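Local structure of calmodulin-binding transcription activator 1 (Homo sapiens, 2CXK) at residues 24-29 / 56-61; 33-38 / 73-78; 41-46 / 67-72; 45-50 / 60-65. The protein activates transcription and may interact with calmodulin, the chain described here being its IPT/TIG domain. All blocks are in the same frame, centred on the assembly; numbering follows the deposited sequence.

Contact 1. Residues 24-29 / 56-61. With SO4 (sulfate ion), chain F.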
loop_
_atom_site.group_PDB
_atom_site.type_symbol
_atom_site.label_atom_id
_atom_site.label_comp_id
_atom_site.label_asym_id
_atom_site.label_seq_id
_atom_site.Cartn_x
_atom_site.Cartn_y
_atom_site.Cartn_z
ATOM N N LYS A 24 3.325 7.800 -3.571
ATOM C CA LYS A 24 2.880 6.526 -4.120
ATOM C C LYS A 24 1.732 5.966 -3.279
ATOM O O LYS A 24 1.777 5.984 -2.047
ATOM C CB LYS A 24 4.017 5.497 -4.125
ATOM C CG LYS A 24 3.555 4.118 -4.575
ATOM C CD LYS A 24 4.688 3.124 -4.550
ATOM C CE LYS A 24 5.188 2.909 -3.132
ATOM N NZ LYS A 24 6.426 2.094 -3.134
ATOM N N VAL A 25 0.701 5.468 -3.949
ATOM C CA VAL A 25 -0.431 4.876 -3.257
ATOM C C VAL A 25 -0.677 3.502 -3.872
ATOM O O VAL A 25 -0.689 3.359 -5.099
ATOM C CB VAL A 25 -1.716 5.734 -3.412
ATOM C CG1 VAL A 25 -2.875 5.080 -2.666
ATOM C CG2 VAL A 25 -1.479 7.142 -2.862
ATOM N N LEU A 26 -0.813 2.484 -3.029
ATOM C CA LEU A 26 -1.112 1.143 -3.519
ATOM C C LEU A 26 -2.592 0.951 -3.232
ATOM O O LEU A 26 -3.073 1.342 -2.170
ATOM C CB LEU A 26 -0.286 0.083 -2.776
ATOM C CG LEU A 26 1.216 0.117 -3.056
ATOM C CD1 LEU A 26 1.903 -1.050 -2.363
ATOM C CD2 LEU A 26 1.455 0.043 -4.569
ATOM N N ILE A 27 -3.321 0.388 -4.193
ATOM C CA ILE A 27 -4.752 0.147 -4.032
ATOM C C ILE A 27 -5.026 -1.289 -4.448
ATOM O O ILE A 27 -4.705 -1.695 -5.562
ATOM C CB ILE A 27 -5.586 1.096 -4.914
ATOM C CG1 ILE A 27 -5.253 2.542 -4.548
ATOM C CG2 ILE A 27 -7.074 0.803 -4.739
ATOM C CD1 ILE A 27 -5.988 3.583 -5.369
ATOM N N THR A 28 -5.619 -2.052 -3.544
ATOM C CA THR A 28 -5.884 -3.445 -3.821
ATOM C C THR A 28 -7.360 -3.714 -4.055
ATOM O O THR A 28 -8.235 -2.999 -3.561
ATOM C CB THR A 28 -5.352 -4.336 -2.679
ATOM O OG1 THR A 28 -6.052 -4.038 -1.467
ATOM C CG2 THR A 28 -3.869 -4.090 -2.479
ATOM N N GLY A 29 -7.619 -4.751 -4.834
ATOM C CA GLY A 29 -8.976 -5.113 -5.162
ATOM C C GLY A 29 -8.961 -6.223 -6.185
ATOM O O GLY A 29 -7.947 -6.899 -6.350
ATOM N N VAL A 56 -3.296 -5.659 -7.516
ATOM C CA VAL A 56 -2.557 -4.540 -6.939
ATOM C C VAL A 56 -2.233 -3.436 -7.928
ATOM O O VAL A 56 -1.486 -3.647 -8.878
ATOM C CB VAL A 56 -1.234 -5.024 -6.328
ATOM C CG1 VAL A 56 -0.454 -3.843 -5.748
ATOM C CG2 VAL A 56 -1.523 -6.075 -5.262
ATOM N N LEU A 57 -2.797 -2.255 -7.696
ATOM C CA LEU A 57 -2.535 -1.103 -8.553
ATOM C C LEU A 57 -1.664 -0.087 -7.819
ATOM O O LEU A 57 -1.815 0.112 -6.612
ATOM C CB LEU A 57 -3.844 -0.420 -8.950
ATOM C CG LEU A 57 -4.631 -1.155 -10.027
ATOM C CD1 LEU A 57 -6.016 -0.535 -10.202
ATOM C CD2 LEU A 57 -3.830 -1.091 -11.306
ATOM N N ARG A 58 -0.764 0.551 -8.560
ATOM C CA ARG A 58 0.112 1.578 -8.003
ATOM C C ARG A 58 -0.051 2.870 -8.792
ATOM O O ARG A 58 -0.091 2.861 -10.017
ATOM C CB ARG A 58 1.581 1.161 -8.085
ATOM C CG ARG A 58 2.561 2.267 -7.630
ATOM C CD ARG A 58 3.985 2.033 -8.144
ATOM N NE ARG A 58 4.069 2.113 -9.602
ATOM C CZ ARG A 58 5.078 1.641 -10.330
ATOM N NH1 ARG A 58 6.109 1.043 -9.745
ATOM N NH2 ARG A 58 5.057 1.768 -11.652
ATOM N N CYS A 59 -0.130 3.987 -8.085
ATOM C CA CYS A 59 -0.226 5.281 -8.750
ATOM C C CYS A 59 0.457 6.286 -7.838
ATOM O O CYS A 59 0.772 5.972 -6.697
ATOM C CB CYS A 59 -1.690 5.678 -8.979
ATOM S SG CYS A 59 -2.631 6.129 -7.488
ATOM N N TYR A 60 0.715 7.478 -8.357
ATOM C CA TYR A 60 1.322 8.546 -7.571
ATOM C C TYR A 60 0.233 9.613 -7.523
ATOM O O TYR A 60 -0.175 10.147 -8.556
ATOM C CB TYR A 60 2.587 9.033 -8.273
ATOM C CG TYR A 60 3.556 7.891 -8.529
ATOM C CD1 TYR A 60 4.226 7.267 -7.472
ATOM C CD2 TYR A 60 3.766 7.403 -9.818
ATOM C CE1 TYR A 60 5.086 6.190 -7.703
ATOM C CE2 TYR A 60 4.617 6.329 -10.056
ATOM C CZ TYR A 60 5.277 5.732 -8.995
ATOM O OH TYR A 60 6.151 4.701 -9.242
ATOM N N CYS A 61 -0.257 9.910 -6.325
ATOM C CA CYS A 61 -1.356 10.855 -6.206
ATOM C C CYS A 61 -1.016 12.244 -6.712
ATOM O O CYS A 61 0.142 12.651 -6.709
ATOM C CB CYS A 61 -1.870 10.910 -4.764
ATOM S SG CYS A 61 -0.812 11.746 -3.577
HETATM S S SO4 F . 8.396 4.090 -6.112
HETATM O O1 SO4 F . 7.850 2.915 -5.317
HETATM O O2 SO4 F . 9.903 3.909 -6.216
HETATM O O3 SO4 F . 7.896 3.929 -7.433
HETATM O O4 SO4 F . 8.200 5.234 -5.294
#
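K24, R58 and Y60 group their side chains on one face of the antiparallel strands 24-28 and 56-60. The stems of K24 and R58 cross obliquely, CG of K24 lying 3.7 Å from CG of R58. Both chains start with CG anti to the backbone N and bend at chi3 (64° in K24). The NZ of K24 reaches sulfate O1 at 2.7 Å, while the OH of Y60 donates to sulfate O3, 2.6 Å away and in the plane of the ring. The anion, probably from the crystallisation liquor, thus links a lysine to its cross-strand tyrosine, whose OH also lies above one face of the R58 guanidinium. K24 NZ additionally makes a salt bridge to D11 of the second subunit. An alanine in place of K24 would probably leave that D11 and the sulfate without their ammonium partner and uncover the aliphatic part of R58. Farther along this face, CD2 of L26 meets CB of R58 at 3.7 Å, and T28 and V56 run alongside one another; V56 packs on T28 of the second subunit. V25, I27, L57 and C59 point to the other face, where I27 packs on C40, L71 and V73, L57 on V73 and C59 on C40. Between the faces, V25 and C59 exchange two backbone bonds, V25 N to C59 O at 2.8 Å, and I27 and L57 exchange two more. Adjacent antiparallel strands sending alternate side chains into the core are characteristic of the immunoglobulin-like beta-sandwich of an IPT/TIG domain.

Contact 2. Residues 33-38 / 73-78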
loop_
_atom_site.group_PDB
_atom_site.type_symbol
_atom_site.label_atom_id
_atom_site.label_comp_id
_atom_site.label_asym_id
_atom_site.label_seq_id
_atom_site.Cartn_x
_atom_site.Cartn_y
_atom_site.Cartn_z
ATOM N N GLU A 33 -7.237 -7.331 -15.304
ATOM C CA GLU A 33 -6.929 -6.957 -16.688
ATOM C C GLU A 33 -5.434 -6.843 -16.959
ATOM O O GLU A 33 -4.659 -6.442 -16.094
ATOM C CB GLU A 33 -7.615 -5.633 -17.055
ATOM C CG GLU A 33 -9.146 -5.669 -16.996
ATOM C CD GLU A 33 -9.754 -6.732 -17.901
ATOM O OE1 GLU A 33 -9.526 -6.670 -19.129
ATOM O OE2 GLU A 33 -10.458 -7.629 -17.381
ATOM N N ALA A 34 -5.029 -7.207 -18.169
ATOM C CA ALA A 34 -3.624 -7.135 -18.530
ATOM C C ALA A 34 -3.326 -5.799 -19.191
ATOM O O ALA A 34 -2.247 -5.240 -19.018
ATOM C CB ALA A 34 -3.257 -8.285 -19.468
ATOM N N SER A 35 -4.298 -5.283 -19.935
ATOM C CA SER A 35 -4.129 -4.016 -20.634
ATOM C C SER A 35 -3.720 -2.883 -19.693
ATOM O O SER A 35 -4.245 -2.755 -18.590
ATOM C CB SER A 35 -5.419 -3.640 -21.367
ATOM O OG SER A 35 -5.208 -2.516 -22.199
ATOM N N ASN A 36 -2.786 -2.063 -20.160
ATOM C CA ASN A 36 -2.250 -0.932 -19.413
ATOM C C ASN A 36 -3.165 0.303 -19.489
ATOM O O ASN A 36 -2.724 1.386 -19.877
ATOM C CB ASN A 36 -0.871 -0.594 -19.990
ATOM C CG ASN A 36 -0.167 0.517 -19.239
ATOM O OD1 ASN A 36 0.831 1.060 -19.717
ATOM N ND2 ASN A 36 -0.671 0.855 -18.057
ATOM N N ASN A 37 -4.433 0.151 -19.119
ATOM C CA ASN A 37 -5.359 1.280 -19.187
ATOM C C ASN A 37 -6.043 1.614 -17.870
ATOM O O ASN A 37 -7.137 2.183 -17.856
ATOM C CB ASN A 37 -6.417 1.028 -20.261
ATOM C CG ASN A 37 -5.818 0.929 -21.644
ATOM O OD1 ASN A 37 -5.991 -0.074 -22.333
ATOM N ND2 ASN A 37 -5.104 1.972 -22.057
ATOM N N TYR A 38 -5.396 1.252 -16.768
ATOM C CA TYR A 38 -5.929 1.543 -15.444
ATOM C C TYR A 38 -5.549 2.963 -15.052
ATOM O O TYR A 38 -4.524 3.480 -15.480
ATOM C CB TYR A 38 -5.332 0.598 -14.409
ATOM C CG TYR A 38 -5.920 -0.785 -14.405
ATOM C CD1 TYR A 38 -7.178 -1.020 -13.853
ATOM C CD2 TYR A 38 -5.206 -1.868 -14.920
ATOM C CE1 TYR A 38 -7.712 -2.297 -13.807
ATOM C CE2 TYR A 38 -5.734 -3.153 -14.880
ATOM C CZ TYR A 38 -6.986 -3.357 -14.321
ATOM O OH TYR A 38 -7.506 -4.624 -14.258
ATOM N N VAL A 73 -11.024 3.755 -8.781
ATOM C CA VAL A 73 -10.207 3.061 -9.774
ATOM C C VAL A 73 -11.016 3.003 -11.075
ATOM O O VAL A 73 -12.212 2.718 -11.051
ATOM C CB VAL A 73 -9.880 1.619 -9.337
ATOM C CG1 VAL A 73 -9.138 0.896 -10.442
ATOM C CG2 VAL A 73 -9.046 1.641 -8.076
ATOM N N ALA A 74 -10.364 3.287 -12.197
ATOM C CA ALA A 74 -11.025 3.259 -13.499
ATOM C C ALA A 74 -10.205 2.449 -14.498
ATOM O O ALA A 74 -8.997 2.276 -14.330
ATOM C CB ALA A 74 -11.206 4.675 -14.020
ATOM N N PHE A 75 -10.874 1.952 -15.534
ATOM C CA PHE A 75 -10.225 1.191 -16.601
ATOM C C PHE A 75 -10.795 1.815 -17.870
ATOM O O PHE A 75 -12.016 1.861 -18.037
ATOM C CB PHE A 75 -10.594 -0.289 -16.543
ATOM C CG PHE A 75 -9.810 -1.141 -17.502
ATOM C CD1 PHE A 75 -8.479 -1.456 -17.243
ATOM C CD2 PHE A 75 -10.390 -1.599 -18.684
ATOM C CE1 PHE A 75 -7.732 -2.214 -18.146
ATOM C CE2 PHE A 75 -9.651 -2.358 -19.596
ATOM C CZ PHE A 75 -8.323 -2.666 -19.329
ATOM N N ASN A 76 -9.918 2.296 -18.746
ATOM C CA ASN A 76 -10.343 2.974 -19.975
ATOM C C ASN A 76 -11.235 4.153 -19.585
ATOM O O ASN A 76 -12.205 4.481 -20.265
ATOM C CB ASN A 76 -11.088 2.009 -20.900
ATOM C CG ASN A 76 -10.149 1.093 -21.661
ATOM O OD1 ASN A 76 -10.504 -0.035 -22.000
ATOM N ND2 ASN A 76 -8.949 1.579 -21.949
ATOM N N ASN A 77 -10.860 4.788 -18.474
ATOM C CA ASN A 77 -11.539 5.948 -17.884
ATOM C C ASN A 77 -12.940 5.660 -17.380
ATOM O O ASN A 77 -13.685 6.581 -17.052
ATOM C CB ASN A 77 -11.596 7.146 -18.845
ATOM C CG ASN A 77 -11.937 8.456 -18.124
ATOM O OD1 ASN A 77 -12.794 9.229 -18.567
ATOM N ND2 ASN A 77 -11.260 8.707 -17.009
ATOM N N GLN A 78 -13.305 4.385 -17.326
ATOM C CA GLN A 78 -14.613 4.008 -16.807
ATOM C C GLN A 78 -14.432 3.593 -15.344
ATOM O O GLN A 78 -13.631 2.709 -15.044
ATOM C CB GLN A 78 -15.182 2.829 -17.597
ATOM C CG GLN A 78 -16.529 2.328 -17.076
ATOM C CD GLN A 78 -16.934 0.979 -17.664
ATOM O OE1 GLN A 78 -17.959 0.407 -17.282
ATOM N NE2 GLN A 78 -16.131 0.467 -18.595
HETATM O O HOH W 1 -8.471 4.415 -17.025
#
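The F75 ring drives its edge into the face of Y38, an edge-to-face pair with planes at 65° and centroids 4.8 Å apart. CD1 of F75 stands 3.5 Å above the plane of the Y38 ring, over its centre. On the F75 ring itself, CB of N37 lies over one face and CG of E33 over the opposite one, the latter a CH-pi contact 4.0 Å from the centroid; S35 O sits at the edge. CG anti to the backbone N (chi1 -172°) sets the F75 ring on the side of E33, S35 and N37, which close round it. A type I' turn from F75 to Q78 closes the two-residue beta hairpin that joins strands 67-75 and 78-79 of this IPT/TIG domain, and the loop folds against its tip. An alanine at Y38 would probably leave the edge of F75 without its aromatic platform and open a gap beside V73 and L57. The backbone adds a bond from N76 N to N37 O (2.9 Å), and water 1 spans N37 O and N77 N. Within the loop, S35 OG donates to N37 OD1 at 2.6 Å, from above the plane of that carbonyl, which holds the N37 amide against S35.

Contact 3. Residues 41-46 / 67-72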
loop_
_atom_site.group_PDB
_atom_site.type_symbol
_atom_site.label_atom_id
_atom_site.label_comp_id
_atom_site.label_asym_id
_atom_site.label_seq_id
_atom_site.Cartn_x
_atom_site.Cartn_y
_atom_site.Cartn_z
ATOM N N LEU A 41 -8.641 8.031 -9.846
ATOM C CA LEU A 41 -9.179 9.380 -9.824
ATOM C C LEU A 41 -9.291 9.872 -8.394
ATOM O O LEU A 41 -9.951 9.241 -7.567
ATOM C CB LEU A 41 -10.567 9.410 -10.472
ATOM C CG LEU A 41 -10.746 8.693 -11.816
ATOM C CD1 LEU A 41 -12.154 8.942 -12.335
ATOM C CD2 LEU A 41 -9.732 9.191 -12.816
ATOM N N PHE A 42 -8.621 10.984 -8.109
ATOM C CA PHE A 42 -8.659 11.613 -6.792
ATOM C C PHE A 42 -9.490 12.876 -7.005
ATOM O O PHE A 42 -9.050 13.791 -7.697
ATOM C CB PHE A 42 -7.253 12.000 -6.328
ATOM C CG PHE A 42 -6.347 10.826 -6.065
ATOM C CD1 PHE A 42 -5.794 10.106 -7.113
ATOM C CD2 PHE A 42 -6.038 10.452 -4.756
ATOM C CE1 PHE A 42 -4.937 9.024 -6.867
ATOM C CE2 PHE A 42 -5.184 9.374 -4.499
ATOM C CZ PHE A 42 -4.635 8.661 -5.564
ATOM N N ASP A 43 -10.684 12.922 -6.418
ATOM C CA ASP A 43 -11.577 14.064 -6.591
ATOM C C ASP A 43 -11.694 14.343 -8.090
ATOM O O ASP A 43 -11.592 15.484 -8.537
ATOM C CB ASP A 43 -11.033 15.305 -5.862
ATOM C CG ASP A 43 -12.058 16.443 -5.800
ATOM O OD1 ASP A 43 -13.267 16.139 -5.766
ATOM O OD2 ASP A 43 -11.663 17.631 -5.769
ATOM N N GLN A 44 -11.888 13.277 -8.861
ATOM C CA GLN A 44 -12.012 13.371 -10.311
ATOM C C GLN A 44 -10.730 13.730 -11.063
ATOM O O GLN A 44 -10.739 13.815 -12.293
ATOM C CB GLN A 44 -13.129 14.356 -10.686
ATOM C CG GLN A 44 -14.478 13.971 -10.094
ATOM C CD GLN A 44 -14.855 12.529 -10.403
ATOM O OE1 GLN A 44 -15.434 11.831 -9.567
ATOM N NE2 GLN A 44 -14.534 12.078 -11.613
ATOM N N ILE A 45 -9.630 13.956 -10.348
ATOM C CA ILE A 45 -8.367 14.260 -11.028
ATOM C C ILE A 45 -7.713 12.919 -11.333
ATOM O O ILE A 45 -7.394 12.154 -10.423
ATOM C CB ILE A 45 -7.396 15.070 -10.159
ATOM C CG1 ILE A 45 -7.993 16.433 -9.815
ATOM C CG2 ILE A 45 -6.077 15.253 -10.915
ATOM C CD1 ILE A 45 -7.088 17.284 -8.943
ATOM N N SER A 46 -7.499 12.643 -12.612
ATOM C CA SER A 46 -6.925 11.368 -13.024
ATOM C C SER A 46 -5.408 11.287 -13.105
ATOM O O SER A 46 -4.744 12.225 -13.545
ATOM C CB SER A 46 -7.494 10.973 -14.389
ATOM O OG SER A 46 -6.983 9.720 -14.808
ATOM N N GLY A 67 -8.121 18.521 2.539
ATOM C CA GLY A 67 -9.512 18.123 2.628
ATOM C C GLY A 67 -9.681 16.670 2.238
ATOM O O GLY A 67 -8.736 16.026 1.790
ATOM N N LEU A 68 -10.888 16.150 2.410
ATOM C CA LEU A 68 -11.168 14.766 2.066
ATOM C C LEU A 68 -11.644 14.704 0.625
ATOM O O LEU A 68 -12.375 15.583 0.167
ATOM C CB LEU A 68 -12.244 14.203 2.995
ATOM C CG LEU A 68 -11.951 14.339 4.492
ATOM C CD1 LEU A 68 -13.144 13.866 5.291
ATOM C CD2 LEU A 68 -10.715 13.538 4.851
ATOM N N VAL A 69 -11.222 13.672 -0.097
ATOM C CA VAL A 69 -11.631 13.523 -1.487
ATOM C C VAL A 69 -11.956 12.075 -1.791
ATOM O O VAL A 69 -11.622 11.177 -1.023
ATOM C CB VAL A 69 -10.521 13.980 -2.465
ATOM C CG1 VAL A 69 -10.161 15.431 -2.207
ATOM C CG2 VAL A 69 -9.288 13.093 -2.311
ATOM N N THR A 70 -12.610 11.853 -2.921
ATOM C CA THR A 70 -12.953 10.508 -3.358
ATOM C C THR A 70 -11.757 9.916 -4.091
ATOM O O THR A 70 -11.030 10.633 -4.778
ATOM C CB THR A 70 -14.119 10.530 -4.353
ATOM O OG1 THR A 70 -13.824 11.482 -5.384
ATOM C CG2 THR A 70 -15.418 10.905 -3.669
ATOM N N LEU A 71 -11.550 8.611 -3.925
ATOM C CA LEU A 71 -10.482 7.899 -4.616
ATOM C C LEU A 71 -11.191 6.741 -5.310
ATOM O O LEU A 71 -11.844 5.926 -4.656
ATOM C CB LEU A 71 -9.429 7.373 -3.628
ATOM C CG LEU A 71 -8.368 6.435 -4.226
ATOM C CD1 LEU A 71 -7.725 7.075 -5.462
ATOM C CD2 LEU A 71 -7.308 6.127 -3.165
ATOM N N GLN A 72 -11.087 6.686 -6.635
ATOM C CA GLN A 72 -11.736 5.628 -7.410
ATOM C C GLN A 72 -10.772 5.009 -8.417
ATOM O O GLN A 72 -9.819 5.656 -8.852
ATOM C CB GLN A 72 -12.927 6.203 -8.184
ATOM C CG GLN A 72 -13.955 6.943 -7.342
ATOM C CD GLN A 72 -14.934 7.717 -8.205
ATOM O OE1 GLN A 72 -16.028 7.238 -8.517
ATOM N NE2 GLN A 72 -14.537 8.915 -8.610
HETATM O O HOH W 2 -12.434 10.465 -7.496
HETATM O O HOH W 3 -13.880 14.503 -3.629
HETATM O O HOH W 4 -15.611 12.774 -6.863
#
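D43 N donates to T70 O at 2.8 Å, and two further backbone bonds pair L41 with Q72 in both directions, L41 N to Q72 O at 2.8 Å. A water then knits backbone and side chains together: water 2 donates to L41 O, accepts from Q44 N and from Q72 NE2, and hydrogen-bonds T70 OG1, so that four groups from both segments share one solvent molecule. The direct side-chain link is slighter, a weak bond from Q72 NE2 to Q44 OE1 (3.2 Å) between amide planes 79° apart. Q44 makes it by bending at chi2 (-52°), which turns CD toward the 67-72 strand, whereas Q72 stretches out beyond CG to meet it. Water 3 joins D43 OD1 to T70 N, and the other carboxylate oxygen, OD2, is held by H64. The first segment is a two-residue beta hairpin: a type I' turn from F42 to I45 connects strands 38-42 and 45-53, and strand 67-75 pairs antiparallel with 38-42 on the edge not taken by 45-53, extending the antiparallel sheet of the IPT/TIG domain. At the turn, CB of D43 lies 3.7 Å from CB of V69, their side chains crossing at about a right angle. On the buried face F42 and L71 extend in the same direction; CD1 of L71 stands over the centre of the F42 ring, 3.5 Å from its centroid, a close CH-pi contact. The ring of F86 meets that of F42 edge-to-face, and Y88 and C61 also pack on F42.

Contact 4. Residues 45-50 / 60-65. With SO4 (sulfate ion), chain F.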
loop_
_atom_site.group_PDB
_atom_site.type_symbol
_atom_site.label_atom_id
_atom_site.label_comp_id
_atom_site.label_asym_id
_atom_site.label_seq_id
_atom_site.Cartn_x
_atom_site.Cartn_y
_atom_site.Cartn_z
ATOM N N ILE A 45 -9.630 13.956 -10.348
ATOM C CA ILE A 45 -8.367 14.260 -11.028
ATOM C C ILE A 45 -7.713 12.919 -11.333
ATOM O O ILE A 45 -7.394 12.154 -10.423
ATOM C CB ILE A 45 -7.396 15.070 -10.159
ATOM C CG1 ILE A 45 -7.993 16.433 -9.815
ATOM C CG2 ILE A 45 -6.077 15.253 -10.915
ATOM C CD1 ILE A 45 -7.088 17.284 -8.943
ATOM N N SER A 46 -7.499 12.643 -12.612
ATOM C CA SER A 46 -6.925 11.368 -13.024
ATOM C C SER A 46 -5.408 11.287 -13.105
ATOM O O SER A 46 -4.744 12.225 -13.545
ATOM C CB SER A 46 -7.494 10.973 -14.389
ATOM O OG SER A 46 -6.983 9.720 -14.808
ATOM N N VAL A 47 -4.874 10.148 -12.674
ATOM C CA VAL A 47 -3.450 9.852 -12.756
ATOM C C VAL A 47 -3.374 8.405 -13.240
ATOM O O VAL A 47 -4.252 7.595 -12.942
ATOM C CB VAL A 47 -2.716 9.978 -11.393
ATOM C CG1 VAL A 47 -2.700 11.435 -10.945
ATOM C CG2 VAL A 47 -3.374 9.086 -10.341
ATOM N N PRO A 48 -2.341 8.067 -14.021
ATOM C CA PRO A 48 -2.236 6.689 -14.504
ATOM C C PRO A 48 -1.934 5.731 -13.361
ATOM O O PRO A 48 -1.424 6.142 -12.318
ATOM C CB PRO A 48 -1.099 6.765 -15.520
ATOM C CG PRO A 48 -0.251 7.874 -15.000
ATOM C CD PRO A 48 -1.252 8.904 -14.554
ATOM N N ALA A 49 -2.282 4.464 -13.549
ATOM C CA ALA A 49 -2.023 3.448 -12.538
ATOM C C ALA A 49 -1.380 2.253 -13.231
ATOM O O ALA A 49 -1.624 2.009 -14.416
ATOM C CB ALA A 49 -3.332 3.027 -11.847
ATOM N N SER A 50 -0.549 1.523 -12.495
ATOM C CA SER A 50 0.120 0.343 -13.034
ATOM C C SER A 50 -0.273 -0.899 -12.245
ATOM O O SER A 50 -0.319 -0.871 -11.014
ATOM C CB SER A 50 1.642 0.498 -12.954
ATOM O OG SER A 50 2.098 1.575 -13.740
ATOM N N TYR A 60 0.715 7.478 -8.357
ATOM C CA TYR A 60 1.322 8.546 -7.571
ATOM C C TYR A 60 0.233 9.613 -7.523
ATOM O O TYR A 60 -0.175 10.147 -8.556
ATOM C CB TYR A 60 2.587 9.033 -8.273
ATOM C CG TYR A 60 3.556 7.891 -8.529
ATOM C CD1 TYR A 60 4.226 7.267 -7.472
ATOM C CD2 TYR A 60 3.766 7.403 -9.818
ATOM C CE1 TYR A 60 5.086 6.190 -7.703
ATOM C CE2 TYR A 60 4.617 6.329 -10.056
ATOM C CZ TYR A 60 5.277 5.732 -8.995
ATOM O OH TYR A 60 6.151 4.701 -9.242
ATOM N N CYS A 61 -0.257 9.910 -6.325
ATOM C CA CYS A 61 -1.356 10.855 -6.206
ATOM C C CYS A 61 -1.016 12.244 -6.712
ATOM O O CYS A 61 0.142 12.651 -6.709
ATOM C CB CYS A 61 -1.870 10.910 -4.764
ATOM S SG CYS A 61 -0.812 11.746 -3.577
ATOM N N PRO A 62 -2.030 12.975 -7.193
ATOM C CA PRO A 62 -1.860 14.335 -7.715
ATOM C C PRO A 62 -1.890 15.354 -6.580
ATOM O O PRO A 62 -2.188 15.010 -5.435
ATOM C CB PRO A 62 -3.052 14.485 -8.659
ATOM C CG PRO A 62 -4.122 13.733 -7.926
ATOM C CD PRO A 62 -3.391 12.474 -7.460
ATOM N N ALA A 63 -1.559 16.603 -6.893
ATOM C CA ALA A 63 -1.590 17.659 -5.888
ATOM C C ALA A 63 -3.063 18.004 -5.687
ATOM O O ALA A 63 -3.867 17.837 -6.604
ATOM C CB ALA A 63 -0.825 18.886 -6.385
ATOM N N HIS A 64 -3.419 18.483 -4.501
ATOM C CA HIS A 64 -4.811 18.841 -4.224
ATOM C C HIS A 64 -4.892 19.642 -2.931
ATOM O O HIS A 64 -4.026 19.506 -2.070
ATOM C CB HIS A 64 -5.661 17.566 -4.109
ATOM C CG HIS A 64 -7.140 17.814 -4.135
ATOM N ND1 HIS A 64 -7.825 18.365 -3.073
ATOM C CD2 HIS A 64 -8.061 17.603 -5.107
ATOM C CE1 HIS A 64 -9.102 18.485 -3.390
ATOM N NE2 HIS A 64 -9.272 18.030 -4.620
ATOM N N ASP A 65 -5.920 20.485 -2.797
ATOM C CA ASP A 65 -6.086 21.271 -1.576
ATOM C C ASP A 65 -6.327 20.327 -0.423
ATOM O O ASP A 65 -6.759 19.195 -0.622
ATOM C CB ASP A 65 -7.305 22.194 -1.633
ATOM C CG ASP A 65 -7.261 23.153 -2.780
ATOM O OD1 ASP A 65 -6.150 23.551 -3.175
ATOM O OD2 ASP A 65 -8.350 23.522 -3.273
HETATM S S SO4 F . 8.396 4.090 -6.112
HETATM O O1 SO4 F . 7.850 2.915 -5.317
HETATM O O2 SO4 F . 9.903 3.909 -6.216
HETATM O O3 SO4 F . 7.896 3.929 -7.433
HETATM O O4 SO4 F . 8.200 5.234 -5.294
HETATM O O HOH W 5 0.583 7.680 -11.335
#
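P62 receives the side chains of both V47 and I45 on its pyrrolidine ring. V47 crosses it at about a right angle, CG1 touching P62 CD at 3.7 Å, and the same methyl lies 3.7 Å from Y60 O. I45 and P62 pass antiparallel to one another, with I45 CG2 3.9 Å from P62 CB. With CG1 anti to its carbonyl carbon (chi1 -63°) and the chain extended from there, I45 carries CD1 on to the edge of the H64 ring, 4.0 Å from CD2. All of this is van der Waals packing; the polar link is a single water, which donates to P48 O and accepts from Y60 N, bridging the two backbones where they begin to part. Behind the first shell, H64 is fixed by both ring nitrogens. ND1 donates to D65 O at 2.8 Å, nearly straight (177°), in the ring plane and on a lone pair of that carbonyl, while NE2 is bonded to D43 OD2. A carboxylate at one nitrogen and a carbonyl at the other would probably stabilise a protonated imidazole. The Y88 ring meets that of H64 with planes at about 25°, and its OH bonds P62 O, so one tyrosine contacts both P62 and H64. F42 packs beneath P62 on the inner side. The arrangement is surface packing at the margin of an immunoglobulin-like IPT/TIG domain: the start of strand 45-53 lies against the irregular connection that leads from strand 56-60 to strand 67-75.

Contact 1 is the most buried of the four, regular strand pairing with an apolar inner face; contact 4 is a surface contact, and contacts 2 and 3 are partly buried. Contacts 2 and 3 both use strand 67-75, contact 2 at its end with ring stacking, contact 3 along its length with backbone bonds and shared waters. Contacts 1 and 4 have Y60 and C61 in common, but the chemistry changes from strand bonds to van der Waals packing as strand 56-60 gives way to a loop. In the core, L57 of contact 1 reaches V73 and Y38 of contact 2. Contacts 3 and 4 share the start of strand 45-53, I45 and S46, and meet at D43 and H64.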